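PDB 3K7Y: aspartate aminotransferase from Plasmodium falciparum, which probably catalyses the pyridoxal 5'-phosphate-dependent transfer of an amino group between L-aspartate and 2-oxoglutarate, giving oxaloacetate and L-glutamate, and works as a homodimer. Local coordinates for residues I159-F164 with V189-K194; T124-N129 with N173-I178. One frame throughout, in Å; residues are numbered along the deposited sequence.

Contact 1: I159-F164 with V189-K194; sequences INYDLF and VNIEEK
Ile-159 and Val-189 meet through their methyl ends, the side chains running antiparallel alongside one another with Ile-159 CD1 3.5 Å from Val-189 CG1. The same CD1 reaches Asn-190 O at 3.7 Å and lies more loosely against Ile-191 CG1. Apolar packing continues at Tyr-161, whose ring has Ile-191 CG2 at its edge near the ring plane, 4.3 Å from Tyr-161 CE1, while CG2 of Ile-159 sits over the centre of one face. Polar contact is slight: Glu-192 N gives a weak, nearly straight hydrogen bond to Tyr-161 OH (3.4 Å, 170°). Glu-192 CG, anti to the carbonyl carbon (chi1 -52°), lies 3.3 Å from Tyr-161 OH; the two side chains cross at about a right angle, the carboxylate plane turned 19° from the ring. Asn-160 N-caps helix 161-170: its OD1 accepts from Leu-163 N at 3.0 Å, the donor above the carbonyl plane, and its ND2 is hydrogen-bonded to Asp-153 OD2. In the large, cofactor-binding domain of this fold-type I aminotransferase, the contact joins the start of helix 161-170 to the loop entering helix 193-206. Tyr-195 of that helix stacks on Tyr-161, and strand 145-153 supplies Phe-151 against Ile-159 and Phe-152 against Val-189.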
loop_
_atom_site.group_PDB
_atom_site.type_symbol
_atom_site.label_atom_id
_atom_site.label_comp_id
_atom_site.label_asym_id
_atom_site.label_seq_id
_atom_site.Cartn_x
_atom_site.Cartn_y
_atom_site.Cartn_z
ATOM N N ILE A 159 27.922 -20.820 3.951
ATOM C CA ILE A 159 27.315 -20.795 5.282
ATOM C C ILE A 159 28.214 -21.559 6.248
ATOM O O ILE A 159 28.830 -22.551 5.881
ATOM C CB ILE A 159 25.911 -21.426 5.279
ATOM C CG1 ILE A 159 24.983 -20.623 4.388
ATOM C CG2 ILE A 159 25.339 -21.496 6.675
ATOM C CD1 ILE A 159 23.936 -21.455 3.744
ATOM N N ASN A 160 28.305 -21.076 7.475
ATOM C CA ASN A 160 28.999 -21.777 8.517
ATOM C C ASN A 160 27.926 -22.530 9.285
ATOM O O ASN A 160 27.367 -22.010 10.262
ATOM C CB ASN A 160 29.694 -20.764 9.408
ATOM C CG ASN A 160 30.559 -21.400 10.453
ATOM O OD1 ASN A 160 30.172 -22.376 11.114
ATOM N ND2 ASN A 160 31.749 -20.840 10.628
ATOM N N TYR A 161 27.616 -23.745 8.828
ATOM C CA TYR A 161 26.477 -24.498 9.356
ATOM C C TYR A 161 26.697 -24.926 10.802
ATOM O O TYR A 161 25.756 -25.329 11.480
ATOM C CB TYR A 161 26.176 -25.723 8.500
ATOM C CG TYR A 161 25.766 -25.446 7.066
ATOM C CD1 TYR A 161 24.418 -25.417 6.696
ATOM C CD2 TYR A 161 26.727 -25.245 6.072
ATOM C CE1 TYR A 161 24.035 -25.177 5.374
ATOM C CE2 TYR A 161 26.358 -25.004 4.750
ATOM C CZ TYR A 161 25.010 -24.970 4.404
ATOM O OH TYR A 161 24.652 -24.717 3.090
ATOM N N ASP A 162 27.938 -24.829 11.271
ATOM C CA ASP A 162 28.294 -25.267 12.618
ATOM C C ASP A 162 27.855 -24.219 13.617
ATOM O O ASP A 162 27.154 -24.533 14.579
ATOM C CB ASP A 162 29.806 -25.496 12.740
ATOM C CG ASP A 162 30.346 -26.485 11.699
ATOM O OD1 ASP A 162 29.953 -26.411 10.505
ATOM O OD2 ASP A 162 31.186 -27.339 12.072
ATOM N N LEU A 163 28.274 -22.976 13.367
ATOM C CA LEU A 163 27.925 -21.828 14.207
ATOM C C LEU A 163 26.478 -21.357 14.009
ATOM O O LEU A 163 25.873 -20.808 14.926
ATOM C CB LEU A 163 28.896 -20.670 13.963
ATOM C CG LEU A 163 30.351 -20.850 14.395
ATOM C CD1 LEU A 163 31.224 -19.825 13.711
ATOM C CD2 LEU A 163 30.505 -20.746 15.903
ATOM N N PHE A 164 25.926 -21.558 12.819
ATOM C CA PHE A 164 24.530 -21.216 12.580
ATOM C C PHE A 164 23.558 -22.023 13.478
ATOM O O PHE A 164 22.663 -21.445 14.111
ATOM C CB PHE A 164 24.203 -21.350 11.080
ATOM C CG PHE A 164 22.722 -21.375 10.756
ATOM C CD1 PHE A 164 21.846 -20.436 11.301
ATOM C CD2 PHE A 164 22.211 -22.322 9.879
ATOM C CE1 PHE A 164 20.470 -20.463 10.995
ATOM C CE2 PHE A 164 20.841 -22.353 9.564
ATOM C CZ PHE A 164 19.970 -21.426 10.124
ATOM N N VAL A 189 23.576 -17.403 -1.076
ATOM C CA VAL A 189 23.943 -18.758 -0.679
ATOM C C VAL A 189 22.694 -19.427 -0.100
ATOM O O VAL A 189 22.142 -18.922 0.868
ATOM C CB VAL A 189 25.067 -18.711 0.418
ATOM C CG1 VAL A 189 25.423 -20.084 0.898
ATOM C CG2 VAL A 189 26.323 -18.018 -0.091
ATOM N N ASN A 190 22.236 -20.530 -0.695
ATOM C CA ASN A 190 21.055 -21.264 -0.166
ATOM C C ASN A 190 21.412 -22.439 0.758
ATOM O O ASN A 190 22.501 -23.005 0.650
ATOM C CB ASN A 190 20.042 -21.686 -1.264
ATOM C CG ASN A 190 20.637 -21.712 -2.683
ATOM O OD1 ASN A 190 21.558 -20.961 -3.004
ATOM N ND2 ASN A 190 20.085 -22.567 -3.541
ATOM N N ILE A 191 20.501 -22.785 1.671
ATOM C CA ILE A 191 20.705 -23.881 2.641
ATOM C C ILE A 191 20.605 -25.264 1.975
ATOM O O ILE A 191 19.542 -25.614 1.464
ATOM C CB ILE A 191 19.663 -23.797 3.804
ATOM C CG1 ILE A 191 19.823 -22.487 4.580
ATOM C CG2 ILE A 191 19.777 -25.005 4.754
ATOM C CD1 ILE A 191 18.625 -22.097 5.414
ATOM N N GLU A 192 21.691 -26.042 1.985
ATOM C CA GLU A 192 21.708 -27.393 1.382
ATOM C C GLU A 192 20.769 -28.384 2.107
ATOM O O GLU A 192 20.659 -28.353 3.339
ATOM C CB GLU A 192 23.132 -27.958 1.394
ATOM C CG GLU A 192 24.194 -27.051 0.785
ATOM C CD GLU A 192 25.617 -27.457 1.170
ATOM O OE1 GLU A 192 25.814 -28.049 2.259
ATOM O OE2 GLU A 192 26.543 -27.170 0.381
ATOM N N GLU A 193 20.115 -29.277 1.366
ATOM C CA GLU A 193 19.200 -30.230 2.011
ATOM C C GLU A 193 19.896 -31.072 3.068
ATOM O O GLU A 193 19.244 -31.533 4.008
ATOM C CB GLU A 193 18.523 -31.181 1.019
ATOM C CG GLU A 193 18.193 -30.605 -0.338
ATOM C CD GLU A 193 17.477 -31.608 -1.233
ATOM O OE1 GLU A 193 17.050 -32.689 -0.735
ATOM O OE2 GLU A 193 17.337 -31.301 -2.441
ATOM N N LYS A 194 21.204 -31.292 2.901
ATOM C CA LYS A 194 21.992 -32.056 3.875
ATOM C C LYS A 194 21.581 -31.704 5.313
ATOM O O LYS A 194 21.584 -32.573 6.195
ATOM C CB LYS A 194 23.501 -31.807 3.712
ATOM C CG LYS A 194 24.014 -31.767 2.294
ATOM C CD LYS A 194 25.534 -31.670 2.270
ATOM C CE LYS A 194 26.059 -31.840 0.837
ATOM N NZ LYS A 194 27.536 -31.698 0.766
#

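Contact 2: T124-N129 with N173-I178; sequences TLYVTN and NGSSVI
Tyr-126 and Val-177 pair at the centre of two parallel neighbours, strands 124-128 and 176-179, in the mainly parallel sheet of the large, cofactor-binding domain of a fold-type I aminotransferase. Their side chains leave the same face of the sheet, and Tyr-126 CB packs on Val-177 CG2 at 3.8 Å. CG of Tyr-126 is anti to the carbonyl carbon (chi1 -65°); the ring has Ser-176 O at its edge. Ser-175 approaches the ring obliquely, its CB 3.4 Å from Tyr-126 CE2; its OG makes a weak hydrogen bond to Ile-171 O. On the other face, Leu-125 CD2 lies 4.4 Å from Ile-178 CD1 and touches Ser-176 CB, while Val-127 CG2 rests near Ile-178 CB. Helices 133-140 and 105-118 pack on this face, Ile-139 of the first touching both Leu-125 and Ile-178. Thr-128 CG2 lies near Ile-178 O, and Thr-128 OG1 is hydrogen-bonded to Tyr-184 OH. Tyr-126 serves the second strand through both backbone polar atoms: its N donates to Ser-176 O (3.0 Å, 172°), and its O accepts from Ile-178 N (3.0 Å, 168°). The same Tyr-126 O receives a CA-H...O contact from Val-177 CA at 3.5 Å.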
loop_
_atom_site.group_PDB
_atom_site.type_symbol
_atom_site.label_atom_id
_atom_site.label_comp_id
_atom_site.label_asym_id
_atom_site.label_seq_id
_atom_site.Cartn_x
_atom_site.Cartn_y
_atom_site.Cartn_z
ATOM N N THR A 124 11.738 -9.170 20.785
ATOM C CA THR A 124 13.052 -9.460 20.254
ATOM C C THR A 124 12.888 -10.276 18.994
ATOM O O THR A 124 12.067 -11.195 18.958
ATOM C CB THR A 124 13.812 -10.322 21.259
ATOM O OG1 THR A 124 12.860 -11.079 22.027
ATOM C CG2 THR A 124 14.639 -9.469 22.216
ATOM N N LEU A 125 13.668 -9.951 17.962
ATOM C CA LEU A 125 13.668 -10.694 16.684
ATOM C C LEU A 125 15.075 -11.049 16.286
ATOM O O LEU A 125 15.962 -10.196 16.308
ATOM C CB LEU A 125 13.041 -9.878 15.550
ATOM C CG LEU A 125 11.525 -9.664 15.571
ATOM C CD1 LEU A 125 11.233 -8.238 15.243
ATOM C CD2 LEU A 125 10.782 -10.579 14.618
ATOM N N TYR A 126 15.272 -12.313 15.929
ATOM C CA TYR A 126 16.548 -12.763 15.423
ATOM C C TYR A 126 16.611 -12.728 13.899
ATOM O O TYR A 126 15.634 -13.051 13.193
ATOM C CB TYR A 126 16.884 -14.145 15.966
ATOM C CG TYR A 126 17.075 -14.115 17.461
ATOM C CD1 TYR A 126 18.291 -13.716 18.031
ATOM C CD2 TYR A 126 16.037 -14.463 18.306
ATOM C CE1 TYR A 126 18.455 -13.671 19.402
ATOM C CE2 TYR A 126 16.189 -14.420 19.676
ATOM C CZ TYR A 126 17.393 -14.026 20.224
ATOM O OH TYR A 126 17.487 -13.985 21.601
ATOM N N VAL A 127 17.774 -12.318 13.405
ATOM C CA VAL A 127 17.985 -12.171 11.985
ATOM C C VAL A 127 19.338 -12.816 11.668
ATOM O O VAL A 127 20.232 -12.781 12.502
ATOM C CB VAL A 127 17.873 -10.671 11.609
ATOM C CG1 VAL A 127 19.218 -10.005 11.542
ATOM C CG2 VAL A 127 17.161 -10.507 10.319
ATOM N N THR A 128 19.496 -13.455 10.513
ATOM C CA THR A 128 20.778 -14.144 10.247
ATOM C C THR A 128 21.804 -13.139 9.739
ATOM O O THR A 128 21.458 -12.240 8.978
ATOM C CB THR A 128 20.670 -15.365 9.255
ATOM O OG1 THR A 128 20.130 -14.954 7.988
ATOM C CG2 THR A 128 19.811 -16.479 9.825
ATOM N N ASN A 129 23.056 -13.273 10.156
ATOM C CA ASN A 129 24.072 -12.326 9.718
ATOM C C ASN A 129 24.770 -12.759 8.449
ATOM O O ASN A 129 25.177 -13.907 8.352
ATOM C CB ASN A 129 25.103 -12.065 10.806
ATOM C CG ASN A 129 26.226 -11.195 10.313
ATOM O OD1 ASN A 129 27.115 -11.673 9.612
ATOM N ND2 ASN A 129 26.189 -9.911 10.648
ATOM N N ASN A 173 13.996 -19.439 23.532
ATOM C CA ASN A 173 13.071 -20.546 23.318
ATOM C C ASN A 173 11.817 -19.933 22.757
ATOM O O ASN A 173 11.319 -18.943 23.303
ATOM C CB ASN A 173 12.712 -21.209 24.653
ATOM C CG ASN A 173 13.515 -22.459 24.931
ATOM O OD1 ASN A 173 14.419 -22.455 25.770
ATOM N ND2 ASN A 173 13.176 -23.548 24.243
ATOM N N GLY A 174 11.280 -20.505 21.689
ATOM C CA GLY A 174 10.207 -19.821 20.992
ATOM C C GLY A 174 10.681 -18.419 20.627
ATOM O O GLY A 174 9.944 -17.441 20.772
ATOM N N SER A 175 11.929 -18.313 20.190
ATOM C CA SER A 175 12.405 -17.065 19.648
ATOM C C SER A 175 11.847 -16.939 18.247
ATOM O O SER A 175 11.574 -17.931 17.566
ATOM C CB SER A 175 13.923 -17.013 19.623
ATOM O OG SER A 175 14.442 -17.140 20.936
ATOM N N SER A 176 11.647 -15.702 17.833
ATOM C CA SER A 176 11.102 -15.412 16.535
ATOM C C SER A 176 12.291 -15.180 15.641
ATOM O O SER A 176 13.167 -14.382 15.977
ATOM C CB SER A 176 10.227 -14.165 16.617
ATOM O OG SER A 176 9.540 -14.126 17.860
ATOM N N VAL A 177 12.342 -15.891 14.518
ATOM C CA VAL A 177 13.505 -15.823 13.631
ATOM C C VAL A 177 13.099 -15.667 12.175
ATOM O O VAL A 177 12.175 -16.332 11.700
ATOM C CB VAL A 177 14.420 -17.069 13.770
ATOM C CG1 VAL A 177 15.650 -16.943 12.879
ATOM C CG2 VAL A 177 14.840 -17.257 15.197
ATOM N N ILE A 178 13.810 -14.786 11.473
ATOM C CA ILE A 178 13.622 -14.560 10.038
ATOM C C ILE A 178 14.681 -15.328 9.238
ATOM O O ILE A 178 15.881 -15.173 9.457
ATOM C CB ILE A 178 13.696 -13.060 9.707
ATOM C CG1 ILE A 178 12.504 -12.324 10.316
ATOM C CG2 ILE A 178 13.758 -12.841 8.206
ATOM C CD1 ILE A 178 12.806 -10.884 10.694
#

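The two contacts alternate along the chain and have centres about 17 Å apart. From strand 176-179 of contact 2 the chain runs on to the loop and helix 193-206 of contact 1, while helix 161-170 of contact 1 leads into that same strand. They touch where Phe-164 CE1 packs against Thr-128 CG2 at 4.2 Å. Contact 2 is nearer the cofactor: the side chain of Ile-178 is about 8 Å from a bound pyridoxal 5'-phosphate, and that of Val-127 about 7 Å from the side chain of the cofactor-binding Tyr-132. In contact 1 the side chain of Asn-190 stays about 12 Å from the cofactor. Cofactor-binding Asn-185 lies on the connection between 173-178 and 189-194.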